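Local atomic coordinates of putative glucarate dehydratase (Pseudomonas fluorescens, PDB entry 4IT1), a protein that probably dehydrates D-glucarate to 5-dehydro-4-deoxy-D-glucarate, as a magnesium-dependent member of the mandelate racemase/muconate lactonizing enzyme family. Residues 161-166 against 393-398; 172-177 against 434-439. All coordinates share one frame; numbering follows the deposited sequence. Where two conformers were deposited one is given.

Overall arrangement
Contact 1 is strand pairing on the barrel domain: residues 161-166 run alongside 393-398, at the end of the sheet whose parallel strands carry the active site. Phe166 takes it inward, its side chain about 8 Å from that of His342, the predicted proton acceptor, and about 14 Å from the bound magnesium ion. The same strand, 163-170, leads on into the loop of contact 2, where residues 172-177 meet 434-439 at the surface, away from the annotated sites. The two contacts lie on opposite sides of the chain's centre, with centres 37 Å apart and nearest atoms about 17 Å apart. Each joins chain from the 160s and 170s to residues more than 220 positions further on.

Contact 1. Residues 161-166 against 393-398; sequences RDEVPF and CVKITR
Phe166 and Val394 make the apolar centre: CE2 of the phenyl ring lies 3.6 Å from Val394 CG2, the methyl approaching the ring obliquely. That methyl sits beside its own backbone N, anti to the carbonyl carbon, which turns it to the ring while CG1 takes the position anti to N (chi1 173°). Val164 shares this face of the sheet with Val394, and its CG2 reaches loosely to Ile396 CG1. On the other face Cys393 packs against proline: its SG is 3.6 Å from Pro165 CA and touches the ring at CB.

Between the faces runs a short antiparallel ladder. Val164 and Val394 form the hydrogen-bonded pair, Val164 N to Val394 O and Val394 N to Val164 O both measuring 3.1 Å. Glu163 with Lys395 and Pro165 with Cys393 are the non-hydrogen-bonded pairs flanking it. Beyond the strands Ile396 N gives Asp162 O a shorter bond of 2.7 Å, almost straight at the hydrogen (175°), though the donor stands above the carbonyl plane. At the polar edge the Glu163 and Lys395 side chains run next to each other on the same face as Cys393. Their salt bridge is a long one, 3.5 Å from Glu163 OE2 to Lys395 NZ; the lysine chain is bent at chi2 (91°), and Lys395 CE comes nearer still, 3.3 Å from Glu163 OE2.

The pairing adds strand 393-395 antiparallel to strand 163-170, which on its other side runs parallel to 212-215 in the barrel sheet. Helix 348-360 packs on the apolar side chains: Met354 on Phe166, Met352 on Val394, and His356 and Ala359 on Ile396.

Contact 2. Residues 172-177 against 434-439; sequences FKYAQH and RYKPDW
Tyr435 OH rests 3.6 Å from His177 CA and is hydrogen-bonded to the next backbone nitrogen, Val178 N. This is loop-to-loop packing at the edge of the enolase-type fold, between the chain that follows strand 163-170 and the chain that follows helix 428-433. A water binds His177 ND1 at 2.8 Å and lies at the edge of both the His177 and Tyr435 rings, in the plane of each. Its link to Tyr435 OH is doubtful, because it is modelled too close to that oxygen, so a water bridge across the 4.2 Å from His177 ND1 to Tyr435 OH is only probable. Asp37 O takes the other imidazole nitrogen, NE2, so both nitrogens of the buried ring have polar partners and its rotation is probably well fixed.

Next to this polar end the Tyr174 and Tyr435 side chains come from opposite directions and overlap in part. The planes of the Tyr174 and Tyr435 rings are inclined at 39°; Tyr174 CE2 lies over one face of the Tyr435 ring, toward its rim. Ile46 also packs on Tyr174. The stretched-out Lys436 chain passes the phenol end of Tyr174, with Lys436 CE 3.8 Å from Tyr174 OH.

Contact 1. Residues 161-166 against 393-398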
ATOM      1  N   ARG A 161      -2.944 -11.548  13.419  1.00 61.31           N
ATOM      2  CA  ARG A 161      -3.824 -12.256  14.346  1.00 60.44           C
ATOM      3  C   ARG A 161      -4.375 -13.500  13.635  1.00 69.36           C
ATOM      4  O   ARG A 161      -4.389 -13.554  12.399  1.00 73.03           O
ATOM      5  CB  ARG A 161      -4.954 -11.338  14.837  1.00 61.14           C
ATOM      6  CG  ARG A 161      -5.740 -10.662  13.711  1.00 67.02           C
ATOM      7  CD  ARG A 161      -6.596  -9.488  14.182  1.00 58.59           C
ATOM      8  NE  ARG A 161      -5.810  -8.322  14.612  1.00 55.27           N
ATOM      9  CZ  ARG A 161      -5.139  -7.507  13.798  1.00 55.07           C
ATOM     10  NH1 ARG A 161      -5.121  -7.714  12.483  1.00 57.49           N
ATOM     11  NH2 ARG A 161      -4.467  -6.482  14.301  1.00 50.36           N
ATOM     12  N   ASP A 162      -4.783 -14.503  14.415  1.00 70.92           N
ATOM     13  CA  ASP A 162      -5.359 -15.742  13.885  0.50 72.50           C
ATOM     14  C   ASP A 162      -6.879 -15.750  14.046  1.00 70.46           C
ATOM     15  O   ASP A 162      -7.567 -16.677  13.601  1.00 71.21           O
ATOM     16  CB  ASP A 162      -4.729 -16.976  14.556  0.50 70.20           C
ATOM     17  CG  ASP A 162      -4.769 -16.913  16.079  0.50 66.25           C
ATOM     18  OD1 ASP A 162      -5.780 -16.447  16.645  0.50 61.28           O
ATOM     19  OD2 ASP A 162      -3.781 -17.342  16.716  0.50 72.39           O
ATOM     20  N   GLU A 163      -7.389 -14.713  14.704  1.00 69.69           N
ATOM     21  CA  GLU A 163      -8.814 -14.535  14.927  1.00 65.53           C
ATOM     22  C   GLU A 163      -9.190 -13.075  14.680  1.00 66.40           C
ATOM     23  O   GLU A 163      -8.508 -12.163  15.158  1.00 60.66           O
ATOM     24  CB  GLU A 163      -9.180 -14.932  16.350  1.00 68.85           C
ATOM     25  CG  GLU A 163      -9.144 -16.429  16.598  1.00 88.68           C
ATOM     26  CD  GLU A 163      -9.834 -16.824  17.887  1.00100.60           C
ATOM     27  OE1 GLU A 163     -10.212 -15.924  18.669  1.00100.40           O
ATOM     28  OE2 GLU A 163     -10.002 -18.039  18.117  1.00102.70           O
ATOM     29  N   VAL A 164     -10.273 -12.865  13.934  1.00 64.92           N
ATOM     30  CA  VAL A 164     -10.748 -11.521  13.590  1.00 57.82           C
ATOM     31  C   VAL A 164     -12.085 -11.249  14.272  1.00 55.48           C
ATOM     32  O   VAL A 164     -13.071 -11.933  13.990  1.00 53.75           O
ATOM     33  CB  VAL A 164     -10.894 -11.338  12.063  1.00 59.79           C
ATOM     34  CG1 VAL A 164     -11.434  -9.951  11.741  1.00 68.13           C
ATOM     35  CG2 VAL A 164      -9.558 -11.562  11.363  1.00 64.76           C
ATOM     36  N   PRO A 165     -12.123 -10.253  15.179  1.00 51.01           N
ATOM     37  CA  PRO A 165     -13.363  -9.967  15.914  1.00 52.31           C
ATOM     38  C   PRO A 165     -14.434  -9.309  15.029  1.00 62.03           C
ATOM     39  O   PRO A 165     -14.106  -8.678  14.020  1.00 57.30           O
ATOM     40  CB  PRO A 165     -12.910  -9.014  17.029  1.00 56.22           C
ATOM     41  CG  PRO A 165     -11.667  -8.366  16.506  1.00 58.24           C
ATOM     42  CD  PRO A 165     -11.030  -9.327  15.533  1.00 52.06           C
ATOM     43  N   PHE A 166     -15.698  -9.490  15.405  1.00 60.32           N
ATOM     44  CA  PHE A 166     -16.830  -8.928  14.679  1.00 56.59           C
ATOM     45  C   PHE A 166     -17.887  -8.498  15.662  1.00 57.30           C
ATOM     46  O   PHE A 166     -17.926  -8.989  16.790  1.00 68.59           O
ATOM     47  CB  PHE A 166     -17.437  -9.955  13.727  1.00 51.56           C
ATOM     48  CG  PHE A 166     -16.711 -10.080  12.423  1.00 54.73           C
ATOM     49  CD1 PHE A 166     -17.063  -9.282  11.339  1.00 55.51           C
ATOM     50  CD2 PHE A 166     -15.683 -11.004  12.270  1.00 50.54           C
ATOM     51  CE1 PHE A 166     -16.403  -9.407  10.126  1.00 47.14           C
ATOM     52  CE2 PHE A 166     -15.015 -11.129  11.059  1.00 49.41           C
ATOM     53  CZ  PHE A 166     -15.376 -10.326   9.985  1.00 54.96           C
ATOM     54  N   CYS A 393     -15.709 -14.253  16.605  1.00 61.20           N
ATOM     55  CA  CYS A 393     -14.514 -14.216  15.769  1.00 56.52           C
ATOM     56  C   CYS A 393     -14.551 -15.219  14.629  1.00 56.82           C
ATOM     57  O   CYS A 393     -15.288 -16.202  14.667  1.00 53.14           O
ATOM     58  CB  CYS A 393     -13.254 -14.476  16.603  1.00 66.70           C
ATOM     59  SG  CYS A 393     -12.677 -13.091  17.608  1.00 69.13           S
ATOM     60  N   VAL A 394     -13.716 -14.960  13.632  1.00 58.67           N
ATOM     61  CA  VAL A 394     -13.514 -15.849  12.507  1.00 55.89           C
ATOM     62  C   VAL A 394     -12.058 -16.313  12.535  1.00 67.80           C
ATOM     63  O   VAL A 394     -11.134 -15.491  12.527  1.00 69.93           O
ATOM     64  CB  VAL A 394     -13.827 -15.129  11.177  1.00 57.94           C
ATOM     65  CG1 VAL A 394     -13.467 -15.992   9.988  1.00 54.25           C
ATOM     66  CG2 VAL A 394     -15.294 -14.734  11.110  1.00 64.72           C
ATOM     67  N   LYS A 395     -11.865 -17.633  12.577  1.00 76.68           N
ATOM     68  CA  LYS A 395     -10.534 -18.238  12.615  1.00 70.50           C
ATOM     69  C   LYS A 395      -9.824 -18.190  11.269  1.00 64.21           C
ATOM     70  O   LYS A 395     -10.394 -18.568  10.244  1.00 54.25           O
ATOM     71  CB  LYS A 395     -10.614 -19.699  13.080  1.00 76.23           C
ATOM     72  CG  LYS A 395     -10.310 -19.928  14.552  1.00 90.21           C
ATOM     73  CD  LYS A 395     -11.555 -19.868  15.423  1.00 93.97           C
ATOM     74  CE  LYS A 395     -11.354 -20.672  16.700  1.00 88.48           C
ATOM     75  NZ  LYS A 395     -12.465 -20.494  17.676  1.00 78.75           N
ATOM     76  N   ILE A 396      -8.574 -17.734  11.286  1.00 56.05           N
ATOM     77  CA  ILE A 396      -7.695 -17.853  10.125  1.00 66.06           C
ATOM     78  C   ILE A 396      -6.845 -19.109  10.320  1.00 76.26           C
ATOM     79  O   ILE A 396      -6.149 -19.245  11.331  1.00 79.75           O
ATOM     80  CB  ILE A 396      -6.790 -16.603   9.943  1.00 63.31           C
ATOM     81  CG1 ILE A 396      -7.622 -15.315   9.954  1.00 71.69           C
ATOM     82  CG2 ILE A 396      -5.945 -16.704   8.673  1.00 61.63           C
ATOM     83  CD1 ILE A 396      -8.652 -15.212   8.845  1.00 71.61           C
ATOM     84  N   THR A 397      -6.912 -20.021   9.353  1.00 71.95           N
ATOM     85  CA  THR A 397      -6.228 -21.311   9.457  1.00 70.83           C
ATOM     86  C   THR A 397      -5.112 -21.463   8.422  1.00 72.13           C
ATOM     87  O   THR A 397      -4.769 -20.514   7.713  1.00 76.04           O
ATOM     88  CB  THR A 397      -7.210 -22.500   9.341  1.00 66.53           C
ATOM     89  OG1 THR A 397      -7.525 -22.744   7.962  1.00 67.13           O
ATOM     90  CG2 THR A 397      -8.492 -22.238  10.132  1.00 66.76           C
ATOM     91  N   ARG A 398      -4.552 -22.668   8.347  1.00 73.07           N
ATOM     92  CA  ARG A 398      -3.464 -22.965   7.420  1.00 80.39           C
ATOM     93  C   ARG A 398      -3.969 -23.510   6.079  1.00 74.12           C
ATOM     94  O   ARG A 398      -3.168 -23.754   5.164  1.00 69.29           O
ATOM     95  CB  ARG A 398      -2.450 -23.932   8.062  1.00 86.03           C
ATOM     96  CG  ARG A 398      -1.640 -23.357   9.226  1.00 74.40           C
ATOM     97  CD  ARG A 398      -0.802 -22.146   8.824  1.00 70.05           C
ATOM     98  NE  ARG A 398       0.025 -22.392   7.642  1.00 65.37           N
ATOM     99  CZ  ARG A 398       0.768 -21.467   7.036  1.00 70.19           C
ATOM    100  NH1 ARG A 398       1.486 -21.785   5.966  1.00 66.09           N
ATOM    101  NH2 ARG A 398       0.789 -20.222   7.494  1.00 71.57           N
TER

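Contact 2. Residues 172-177 against 434-439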
ATOM      1  N   PHE A 172     -33.705  -2.846  13.072  1.00 52.78           N
ATOM      2  CA  PHE A 172     -35.147  -2.860  13.225  1.00 53.97           C
ATOM      3  C   PHE A 172     -35.713  -3.606  12.016  1.00 61.37           C
ATOM      4  O   PHE A 172     -35.129  -3.571  10.927  1.00 49.21           O
ATOM      5  CB  PHE A 172     -35.705  -1.449  13.327  1.00 50.30           C
ATOM      6  CG  PHE A 172     -35.199  -0.693  14.521  1.00 61.62           C
ATOM      7  CD1 PHE A 172     -35.789  -0.862  15.770  1.00 60.23           C
ATOM      8  CD2 PHE A 172     -34.122   0.181  14.407  1.00 58.77           C
ATOM      9  CE1 PHE A 172     -35.323  -0.168  16.884  1.00 65.70           C
ATOM     10  CE2 PHE A 172     -33.656   0.882  15.514  1.00 66.69           C
ATOM     11  CZ  PHE A 172     -34.256   0.706  16.756  1.00 64.95           C
ATOM     12  N   LYS A 173     -36.810  -4.329  12.227  1.00 63.40           N
ATOM     13  CA  LYS A 173     -37.440  -5.095  11.157  1.00 62.17           C
ATOM     14  C   LYS A 173     -38.931  -5.262  11.414  1.00 60.72           C
ATOM     15  O   LYS A 173     -39.386  -5.143  12.556  1.00 62.31           O
ATOM     16  CB  LYS A 173     -36.752  -6.463  10.962  1.00 66.45           C
ATOM     17  CG  LYS A 173     -36.961  -7.477  12.092  1.00 69.36           C
ATOM     18  CD  LYS A 173     -36.097  -8.726  11.919  1.00 61.56           C
ATOM     19  CE  LYS A 173     -36.592  -9.642  10.803  1.00 59.16           C
ATOM     20  NZ  LYS A 173     -37.955 -10.195  11.067  1.00 54.42           N
ATOM     21  N   TYR A 174     -39.686  -5.505  10.342  1.00 64.81           N
ATOM     22  CA  TYR A 174     -41.081  -5.928  10.454  1.00 73.54           C
ATOM     23  C   TYR A 174     -41.101  -7.437  10.665  1.00 73.97           C
ATOM     24  O   TYR A 174     -40.115  -8.122  10.371  1.00 71.49           O
ATOM     25  CB  TYR A 174     -41.890  -5.569   9.193  1.00 65.12           C
ATOM     26  CG  TYR A 174     -42.125  -4.085   8.966  1.00 69.83           C
ATOM     27  CD1 TYR A 174     -42.408  -3.222  10.030  1.00 71.99           C
ATOM     28  CD2 TYR A 174     -42.100  -3.550   7.678  1.00 69.55           C
ATOM     29  CE1 TYR A 174     -42.628  -1.868   9.816  1.00 75.25           C
ATOM     30  CE2 TYR A 174     -42.325  -2.196   7.454  1.00 77.73           C
ATOM     31  CZ  TYR A 174     -42.587  -1.359   8.525  1.00 72.44           C
ATOM     32  OH  TYR A 174     -42.809  -0.016   8.313  1.00 66.66           O
ATOM     33  N   ALA A 175     -42.223  -7.952  11.160  1.00 74.20           N
ATOM     34  CA  ALA A 175     -42.389  -9.387  11.373  1.00 72.29           C
ATOM     35  C   ALA A 175     -42.273 -10.165  10.060  1.00 68.84           C
ATOM     36  O   ALA A 175     -41.702 -11.253  10.021  1.00 65.27           O
ATOM     37  CB  ALA A 175     -43.723  -9.669  12.049  1.00 72.28           C
ATOM     38  N   GLN A 176     -42.797  -9.587   8.983  1.00 75.25           N
ATOM     39  CA  GLN A 176     -42.830 -10.261   7.688  1.00 72.42           C
ATOM     40  C   GLN A 176     -42.829  -9.282   6.518  1.00 67.51           C
ATOM     41  O   GLN A 176     -43.282  -8.139   6.645  1.00 67.21           O
ATOM     42  CB  GLN A 176     -44.072 -11.158   7.588  1.00 73.32           C
ATOM     43  CG  GLN A 176     -45.379 -10.441   7.905  1.00 80.85           C
ATOM     44  CD  GLN A 176     -46.610 -11.233   7.502  1.00 94.68           C
ATOM     45  OE1 GLN A 176     -47.446 -11.561   8.344  1.00 98.56           O
ATOM     46  NE2 GLN A 176     -46.733 -11.534   6.210  1.00 85.95           N
ATOM     47  N   HIS A 177     -42.321  -9.753   5.383  1.00 57.55           N
ATOM     48  CA  HIS A 177     -42.487  -9.077   4.104  1.00 58.81           C
ATOM     49  C   HIS A 177     -43.964  -9.034   3.707  1.00 70.81           C
ATOM     50  O   HIS A 177     -44.683 -10.031   3.842  1.00 77.45           O
ATOM     51  CB  HIS A 177     -41.695  -9.802   3.018  1.00 55.01           C
ATOM     52  CG  HIS A 177     -40.210  -9.688   3.171  1.00 62.80           C
ATOM     53  ND1 HIS A 177     -39.523  -8.520   2.919  1.00 58.46           N
ATOM     54  CD2 HIS A 177     -39.279 -10.601   3.530  1.00 64.37           C
ATOM     55  CE1 HIS A 177     -38.233  -8.716   3.125  1.00 56.19           C
ATOM     56  NE2 HIS A 177     -38.058  -9.972   3.497  1.00 64.17           N
ATOM     57  N   ARG A 434     -44.392   0.024  -1.082  1.00 58.57           N
ATOM     58  CA  ARG A 434     -45.473  -0.956  -0.969  1.00 49.35           C
ATOM     59  C   ARG A 434     -46.167  -0.918   0.393  1.00 48.28           C
ATOM     60  O   ARG A 434     -47.306  -1.370   0.527  1.00 57.93           O
ATOM     61  CB  ARG A 434     -44.973  -2.355  -1.304  1.00 48.93           C
ATOM     62  CG  ARG A 434     -44.459  -2.501  -2.730  1.00 43.47           C
ATOM     63  CD  ARG A 434     -43.344  -3.522  -2.778  1.00 56.85           C
ATOM     64  NE  ARG A 434     -43.437  -4.404  -3.939  1.00 81.69           N
ATOM     65  CZ  ARG A 434     -44.006  -5.610  -3.930  1.00 93.25           C
ATOM     66  NH1 ARG A 434     -44.548  -6.098  -2.819  1.00 83.44           N
ATOM     67  NH2 ARG A 434     -44.037  -6.333  -5.043  1.00100.38           N
ATOM     68  N   TYR A 435     -45.494  -0.357   1.394  1.00 48.49           N
ATOM     69  CA  TYR A 435     -46.075  -0.219   2.736  1.00 54.16           C
ATOM     70  C   TYR A 435     -46.586   1.196   2.942  1.00 55.01           C
ATOM     71  O   TYR A 435     -47.634   1.411   3.555  1.00 49.08           O
ATOM     72  CB  TYR A 435     -45.040  -0.525   3.830  1.00 53.35           C
ATOM     73  CG  TYR A 435     -44.355  -1.872   3.733  1.00 53.81           C
ATOM     74  CD1 TYR A 435     -43.316  -2.089   2.824  1.00 49.31           C
ATOM     75  CD2 TYR A 435     -44.726  -2.926   4.576  1.00 59.83           C
ATOM     76  CE1 TYR A 435     -42.680  -3.317   2.740  1.00 58.67           C
ATOM     77  CE2 TYR A 435     -44.096  -4.162   4.497  1.00 50.48           C
ATOM     78  CZ  TYR A 435     -43.075  -4.352   3.584  1.00 62.53           C
ATOM     79  OH  TYR A 435     -42.445  -5.576   3.512  1.00 63.28           O
ATOM     80  N   LYS A 436     -45.812   2.166   2.460  1.00 56.71           N
ATOM     81  CA  LYS A 436     -46.165   3.571   2.599  1.00 58.71           C
ATOM     82  C   LYS A 436     -46.107   4.159   1.197  1.00 64.33           C
ATOM     83  O   LYS A 436     -45.020   4.440   0.686  1.00 58.46           O
ATOM     84  CB  LYS A 436     -45.206   4.294   3.555  1.00 64.92           C
ATOM     85  CG  LYS A 436     -44.864   3.525   4.829  1.00 62.96           C
ATOM     86  CD  LYS A 436     -44.017   4.341   5.798  1.00 63.57           C
ATOM     87  CE  LYS A 436     -43.306   3.427   6.790  1.00 69.94           C
ATOM     88  NZ  LYS A 436     -42.906   4.124   8.045  1.00 63.69           N
ATOM     89  N   PRO A 437     -47.279   4.322   0.553  1.00 60.65           N
ATOM     90  CA  PRO A 437     -47.309   4.726  -0.861  1.00 59.24           C
ATOM     91  C   PRO A 437     -46.648   6.088  -1.111  1.00 48.16           C
ATOM     92  O   PRO A 437     -46.022   6.266  -2.151  1.00 37.30           O
ATOM     93  CB  PRO A 437     -48.809   4.750  -1.200  1.00 53.20           C
ATOM     94  CG  PRO A 437     -49.499   4.905   0.120  1.00 62.96           C
ATOM     95  CD  PRO A 437     -48.634   4.186   1.122  1.00 60.21           C
ATOM     96  N   ASP A 438     -46.754   7.005  -0.147  1.00 44.98           N
ATOM     97  CA  ASP A 438     -46.151   8.345  -0.245  1.00 49.02           C
ATOM     98  C   ASP A 438     -44.649   8.450   0.127  1.00 59.87           C
ATOM     99  O   ASP A 438     -44.146   9.555   0.344  1.00 60.74           O
ATOM    100  CB  ASP A 438     -46.951   9.338   0.600  1.00 46.33           C
ATOM    101  CG  ASP A 438     -48.433   9.413   0.195  1.00 58.79           C
ATOM    102  OD1 ASP A 438     -48.745   9.599  -1.010  1.00 56.04           O
ATOM    103  OD2 ASP A 438     -49.295   9.303   1.099  1.00 57.70           O
ATOM    104  N   TRP A 439     -43.932   7.323   0.165  1.00 57.77           N
ATOM    105  CA  TRP A 439     -42.533   7.292   0.639  1.00 51.93           C
ATOM    106  C   TRP A 439     -41.508   7.766  -0.384  1.00 52.70           C
ATOM    107  O   TRP A 439     -41.490   7.299  -1.530  1.00 52.02           O
ATOM    108  CB  TRP A 439     -42.151   5.880   1.106  1.00 48.84           C
ATOM    109  CG  TRP A 439     -40.717   5.702   1.607  1.00 41.50           C
ATOM    110  CD1 TRP A 439     -39.642   5.291   0.878  1.00 36.88           C
ATOM    111  CD2 TRP A 439     -40.243   5.884   2.952  1.00 35.18           C
ATOM    112  NE1 TRP A 439     -38.527   5.214   1.676  1.00 40.98           N
ATOM    113  CE2 TRP A 439     -38.866   5.578   2.953  1.00 40.50           C
ATOM    114  CE3 TRP A 439     -40.852   6.276   4.154  1.00 38.35           C
ATOM    115  CZ2 TRP A 439     -38.075   5.655   4.113  1.00 45.63           C
ATOM    116  CZ3 TRP A 439     -40.070   6.355   5.309  1.00 47.12           C
ATOM    117  CH2 TRP A 439     -38.692   6.046   5.277  1.00 41.59           C
TER
HETATM  118  O   HOH W   1     -40.292  -5.827   2.471  1.00 58.24           O